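Local coordinates for protein Endonuclease/exonuclease/phosphatase (Beutenbergia cavernae DSM 12333, PDB 4RUW) that belongs to the endonuclease/exonuclease/phosphatase family, with a DNase I-like domain joined to an Ig-like domain, and carries a bound zinc ion, at residues D121-L135 against S145-F157. Numbering follows the deposited sequence.
Sequences DGYVHTWFGLTEVDL and SSNGNVVMSRHPF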
loop_
_atom_site.group_PDB
_atom_site.type_symbol
_atom_site.label_atom_id
_atom_site.label_comp_id
_atom_site.label_asym_id
_atom_site.label_seq_id
_atom_site.Cartn_x
_atom_site.Cartn_y
_atom_site.Cartn_z
ATOM N N ASP A 121 -1.223 -1.967 26.259
ATOM C CA ASP A 121 -2.191 -2.351 25.243
ATOM C C ASP A 121 -1.706 -3.538 24.429
ATOM O O ASP A 121 -2.380 -3.974 23.496
ATOM C CB ASP A 121 -2.468 -1.162 24.335
ATOM C CG ASP A 121 -2.932 0.040 25.114
ATOM O OD1 ASP A 121 -4.050 -0.038 25.654
ATOM O OD2 ASP A 121 -2.183 1.041 25.212
ATOM N N GLY A 122 -0.528 -4.046 24.779
ATOM C CA GLY A 122 -0.003 -5.256 24.178
ATOM C C GLY A 122 1.030 -5.059 23.084
ATOM O O GLY A 122 1.566 -6.041 22.570
ATOM N N TYR A 123 1.323 -3.811 22.721
ATOM C CA TYR A 123 2.273 -3.550 21.639
ATOM C C TYR A 123 3.695 -3.574 22.156
ATOM O O TYR A 123 4.364 -2.548 22.229
ATOM C CB TYR A 123 1.948 -2.228 20.931
ATOM C CG TYR A 123 0.587 -2.273 20.287
ATOM C CD1 TYR A 123 0.420 -2.755 18.990
ATOM C CD2 TYR A 123 -0.544 -1.889 21.000
ATOM C CE1 TYR A 123 -0.841 -2.839 18.419
ATOM C CE2 TYR A 123 -1.799 -1.961 20.441
ATOM C CZ TYR A 123 -1.944 -2.442 19.155
ATOM O OH TYR A 123 -3.201 -2.515 18.613
ATOM N N VAL A 124 4.156 -4.768 22.504
ATOM C CA VAL A 124 5.441 -4.929 23.173
ATOM C C VAL A 124 6.549 -5.408 22.232
ATOM O O VAL A 124 7.677 -5.639 22.663
ATOM C CB VAL A 124 5.340 -5.880 24.382
ATOM C CG1 VAL A 124 4.413 -5.287 25.433
ATOM C CG2 VAL A 124 4.857 -7.253 23.940
ATOM N N HIS A 125 6.227 -5.549 20.949
ATOM C CA HIS A 125 7.211 -5.926 19.936
ATOM C C HIS A 125 7.325 -4.779 18.952
ATOM O O HIS A 125 6.385 -4.496 18.215
ATOM C CB HIS A 125 6.776 -7.212 19.241
ATOM C CG HIS A 125 6.440 -8.304 20.201
ATOM N ND1 HIS A 125 7.398 -8.992 20.906
ATOM C CD2 HIS A 125 5.244 -8.805 20.603
ATOM C CE1 HIS A 125 6.816 -9.879 21.695
ATOM N NE2 HIS A 125 5.508 -9.786 21.521
ATOM N N THR A 126 8.464 -4.095 18.971
ATOM C CA THR A 126 8.651 -2.904 18.157
ATOM C C THR A 126 9.999 -2.949 17.454
ATOM O O THR A 126 10.982 -3.446 18.010
ATOM C CB THR A 126 8.613 -1.628 19.015
ATOM O OG1 THR A 126 9.728 -1.624 19.916
ATOM C CG2 THR A 126 7.310 -1.536 19.794
ATOM N N TRP A 127 10.043 -2.418 16.236
ATOM C CA TRP A 127 11.301 -2.308 15.517
ATOM C C TRP A 127 11.375 -0.972 14.795
ATOM O O TRP A 127 10.429 -0.571 14.123
ATOM C CB TRP A 127 11.469 -3.444 14.504
ATOM C CG TRP A 127 12.904 -3.638 14.158
ATOM C CD1 TRP A 127 13.647 -2.898 13.286
ATOM C CD2 TRP A 127 13.796 -4.603 14.727
ATOM N NE1 TRP A 127 14.940 -3.354 13.264
ATOM C CE2 TRP A 127 15.059 -4.403 14.139
ATOM C CE3 TRP A 127 13.643 -5.624 15.669
ATOM C CZ2 TRP A 127 16.167 -5.189 14.460
ATOM C CZ3 TRP A 127 14.743 -6.401 15.991
ATOM C CH2 TRP A 127 15.988 -6.180 15.388
ATOM N N PHE A 128 12.511 -0.297 14.929
ATOM C CA PHE A 128 12.770 0.975 14.262
ATOM C C PHE A 128 13.752 0.731 13.118
ATOM O O PHE A 128 14.856 0.208 13.333
ATOM C CB PHE A 128 13.373 1.946 15.281
ATOM C CG PHE A 128 13.825 3.274 14.715
ATOM C CD1 PHE A 128 12.946 4.338 14.618
ATOM C CD2 PHE A 128 15.149 3.478 14.340
ATOM C CE1 PHE A 128 13.368 5.576 14.150
ATOM C CE2 PHE A 128 15.575 4.716 13.863
ATOM C CZ PHE A 128 14.685 5.761 13.769
ATOM N N GLY A 129 13.353 1.097 11.904
ATOM C CA GLY A 129 14.198 0.934 10.735
ATOM C C GLY A 129 14.659 2.289 10.242
ATOM O O GLY A 129 13.883 3.035 9.649
ATOM N N LEU A 130 15.920 2.609 10.499
ATOM C CA LEU A 130 16.488 3.898 10.149
ATOM C C LEU A 130 16.352 4.220 8.662
ATOM O O LEU A 130 16.648 3.376 7.816
ATOM C CB LEU A 130 17.966 3.883 10.525
ATOM C CG LEU A 130 18.786 5.121 10.195
ATOM C CD1 LEU A 130 18.331 6.291 11.030
ATOM C CD2 LEU A 130 20.266 4.828 10.415
ATOM N N THR A 131 15.933 5.448 8.353
ATOM C CA THR A 131 15.889 5.917 6.969
ATOM C C THR A 131 16.861 7.063 6.679
ATOM O O THR A 131 17.312 7.216 5.545
ATOM C CB THR A 131 14.473 6.390 6.531
ATOM O OG1 THR A 131 14.191 7.672 7.098
ATOM C CG2 THR A 131 13.400 5.403 6.946
ATOM N N GLU A 132 17.163 7.883 7.682
ATOM C CA GLU A 132 17.911 9.111 7.443
ATOM C C GLU A 132 18.462 9.642 8.752
ATOM O O GLU A 132 17.803 9.532 9.782
ATOM C CB GLU A 132 16.992 10.169 6.816
ATOM C CG GLU A 132 17.736 11.430 6.389
ATOM C CD GLU A 132 16.871 12.441 5.666
ATOM O OE1 GLU A 132 15.723 12.107 5.294
ATOM O OE2 GLU A 132 17.358 13.573 5.456
ATOM N N VAL A 133 19.655 10.230 8.716
ATOM C CA VAL A 133 20.203 10.912 9.887
ATOM C C VAL A 133 20.446 12.383 9.600
ATOM O O VAL A 133 20.490 12.799 8.442
ATOM C CB VAL A 133 21.519 10.271 10.377
ATOM C CG1 VAL A 133 21.277 8.824 10.769
ATOM C CG2 VAL A 133 22.602 10.379 9.314
ATOM N N ASP A 134 20.584 13.162 10.671
ATOM C CA ASP A 134 20.970 14.570 10.594
ATOM C C ASP A 134 20.051 15.389 9.698
ATOM O O ASP A 134 20.484 15.972 8.699
ATOM C CB ASP A 134 22.430 14.708 10.161
ATOM C CG ASP A 134 23.382 14.071 11.149
ATOM O OD1 ASP A 134 22.949 13.767 12.281
ATOM O OD2 ASP A 134 24.566 13.885 10.800
ATOM N N LEU A 135 18.779 15.434 10.081
ATOM C CA LEU A 135 17.763 16.148 9.331
ATOM C C LEU A 135 17.632 17.580 9.820
ATOM O O LEU A 135 17.853 17.867 10.999
ATOM C CB LEU A 135 16.409 15.448 9.478
ATOM C CG LEU A 135 16.312 13.983 9.029
ATOM C CD1 LEU A 135 16.709 13.013 10.140
ATOM C CD2 LEU A 135 14.921 13.655 8.513
ATOM N N SER A 145 20.104 13.585 14.983
ATOM C CA SER A 145 18.703 13.304 14.691
ATOM C C SER A 145 18.580 12.136 13.717
ATOM O O SER A 145 19.522 11.804 12.998
ATOM C CB SER A 145 18.007 14.547 14.134
ATOM O OG SER A 145 18.612 14.991 12.929
ATOM N N SER A 146 17.418 11.506 13.693
ATOM C CA SER A 146 17.180 10.434 12.740
ATOM C C SER A 146 15.700 10.222 12.522
ATOM O O SER A 146 14.885 10.518 13.393
ATOM C CB SER A 146 17.815 9.123 13.204
ATOM O OG SER A 146 17.111 8.547 14.287
ATOM N N ASN A 147 15.372 9.725 11.336
ATOM C CA ASN A 147 14.023 9.306 11.010
ATOM C C ASN A 147 14.007 7.812 10.751
ATOM O O ASN A 147 14.983 7.250 10.239
ATOM C CB ASN A 147 13.506 10.033 9.771
ATOM C CG ASN A 147 12.080 9.653 9.447
ATOM O OD1 ASN A 147 11.162 10.065 10.133
ATOM N ND2 ASN A 147 11.895 8.808 8.439
ATOM N N GLY A 148 12.899 7.168 11.097
ATOM C CA GLY A 148 12.710 5.770 10.777
ATOM C C GLY A 148 11.278 5.423 10.412
ATOM O O GLY A 148 10.338 6.194 10.671
ATOM N N ASN A 149 11.127 4.256 9.792
ATOM C CA ASN A 149 9.855 3.556 9.734
ATOM C C ASN A 149 9.805 2.588 10.904
ATOM O O ASN A 149 10.835 2.046 11.289
ATOM C CB ASN A 149 9.735 2.818 8.409
ATOM C CG ASN A 149 9.798 3.756 7.237
ATOM O OD1 ASN A 149 9.064 4.748 7.193
ATOM N ND2 ASN A 149 10.687 3.476 6.292
ATOM N N VAL A 150 8.626 2.403 11.487
ATOM C CA VAL A 150 8.485 1.554 12.663
ATOM C C VAL A 150 7.422 0.495 12.430
ATOM O O VAL A 150 6.402 0.770 11.797
ATOM C CB VAL A 150 8.131 2.411 13.909
ATOM C CG1 VAL A 150 7.634 1.551 15.073
ATOM C CG2 VAL A 150 9.325 3.270 14.323
ATOM N N VAL A 151 7.686 -0.719 12.904
ATOM C CA VAL A 151 6.653 -1.737 13.023
ATOM C C VAL A 151 6.409 -1.979 14.504
ATOM O O VAL A 151 7.355 -2.218 15.252
ATOM C CB VAL A 151 7.051 -3.058 12.334
ATOM C CG1 VAL A 151 6.010 -4.154 12.628
ATOM C CG2 VAL A 151 7.199 -2.848 10.834
HETATM N N MSE A 152 5.149 -1.889 14.920
HETATM C CA MSE A 152 4.749 -2.259 16.274
HETATM C C MSE A 152 3.725 -3.374 16.174
HETATM O O MSE A 152 2.856 -3.359 15.307
HETATM C CB MSE A 152 4.143 -1.083 17.047
HETATM C CG MSE A 152 5.053 0.141 17.154
HETATM SE SE MSE A 152 4.320 1.612 18.216
HETATM C CE MSE A 152 4.503 0.814 19.987
ATOM N N SER A 153 3.826 -4.340 17.067
ATOM C CA SER A 153 3.011 -5.526 16.951
ATOM C C SER A 153 2.621 -6.079 18.315
ATOM O O SER A 153 3.395 -6.016 19.271
ATOM C CB SER A 153 3.798 -6.572 16.165
ATOM O OG SER A 153 3.126 -7.803 16.103
ATOM N N ARG A 154 1.410 -6.617 18.402
ATOM C CA ARG A 154 0.978 -7.349 19.588
ATOM C C ARG A 154 1.513 -8.775 19.578
ATOM O O ARG A 154 1.383 -9.500 20.556
ATOM C CB ARG A 154 -0.550 -7.390 19.656
ATOM C CG ARG A 154 -1.193 -6.074 20.053
ATOM C CD ARG A 154 -2.690 -6.204 20.205
ATOM N NE ARG A 154 -3.302 -4.974 20.695
ATOM C CZ ARG A 154 -4.382 -4.933 21.469
ATOM N NH1 ARG A 154 -4.966 -6.053 21.869
ATOM N NH2 ARG A 154 -4.868 -3.769 21.868
ATOM N N HIS A 155 2.132 -9.166 18.470
ATOM C CA HIS A 155 2.577 -10.542 18.284
ATOM C C HIS A 155 4.082 -10.582 18.072
ATOM O O HIS A 155 4.652 -9.666 17.495
ATOM C CB HIS A 155 1.839 -11.154 17.099
ATOM C CG HIS A 155 0.365 -10.943 17.159
ATOM N ND1 HIS A 155 -0.418 -11.491 18.153
ATOM C CD2 HIS A 155 -0.466 -10.192 16.399
ATOM C CE1 HIS A 155 -1.671 -11.120 17.974
ATOM N NE2 HIS A 155 -1.729 -10.329 16.917
ATOM N N PRO A 156 4.740 -11.638 18.560
ATOM C CA PRO A 156 6.204 -11.662 18.528
ATOM C C PRO A 156 6.795 -11.704 17.126
ATOM O O PRO A 156 6.188 -12.208 16.178
ATOM C CB PRO A 156 6.557 -12.947 19.293
ATOM C CG PRO A 156 5.349 -13.778 19.222
ATOM C CD PRO A 156 4.179 -12.839 19.194
ATOM N N PHE A 157 7.997 -11.155 17.010
ATOM C CA PHE A 157 8.765 -11.238 15.782
ATOM C C PHE A 157 9.435 -12.605 15.675
ATOM O O PHE A 157 9.732 -13.245 16.686
ATOM C CB PHE A 157 9.847 -10.159 15.757
ATOM C CG PHE A 157 9.314 -8.753 15.770
ATOM C CD1 PHE A 157 8.163 -8.414 15.080
ATOM C CD2 PHE A 157 9.985 -7.760 16.464
ATOM C CE1 PHE A 157 7.691 -7.109 15.092
ATOM C CE2 PHE A 157 9.518 -6.460 16.482
ATOM C CZ PHE A 157 8.370 -6.134 15.794
HETATM O O HOH W 1 0.813 -8.627 23.173
HETATM O O HOH W 2 3.281 -11.130 22.490
HETATM O O HOH W 3 12.789 1.633 7.322
#
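Trp127 and Val151 exchange two backbone hydrogen bonds, and Gly129 with Asn149 does likewise, zipping strands 125-133 and 146-153 together as antiparallel neighbours. The register slips where Thr131 and Glu132 both face Asn147, a classic beta bulge: Asn147 O accepts a nearly straight bond from Thr131 N (2.8 Å) and a weak one from Glu132 N. Here the side chains add a bond of their own. With its CG anti to the backbone N (chi1 -178°), Asn147 sends ND2 to Thr131 OG1 at 2.9 Å, almost within the amide plane. Farther on, the small hydroxyl Ser145 OG serves two backbone groups, accepting from Leu135 N and hydrogen-bonding to Leu142 O.

Aromatic side chains lie on both faces. On one, Gly148, lacking a side chain, lets Phe128 CE1 come to 3.4 Å from its CA, while Val150 CG2 meets the ring edge. On the other, Pro156 CA sits 3.5 Å above the centre of the His125 ring, a CH-pi contact, and His125 CB in turn lies over Phe157. Arg154 lays CG over one face of Tyr123, whose OH hydrogen-bonds to Pro89 O.

Strand 146-153 also pairs antiparallel with strand 91-98, leaving 125-133 outermost in one sheet of the DNase I-like sandwich; beside the zinc site, Ser146 N hydrogen-bonds to the zinc ligand Asp100.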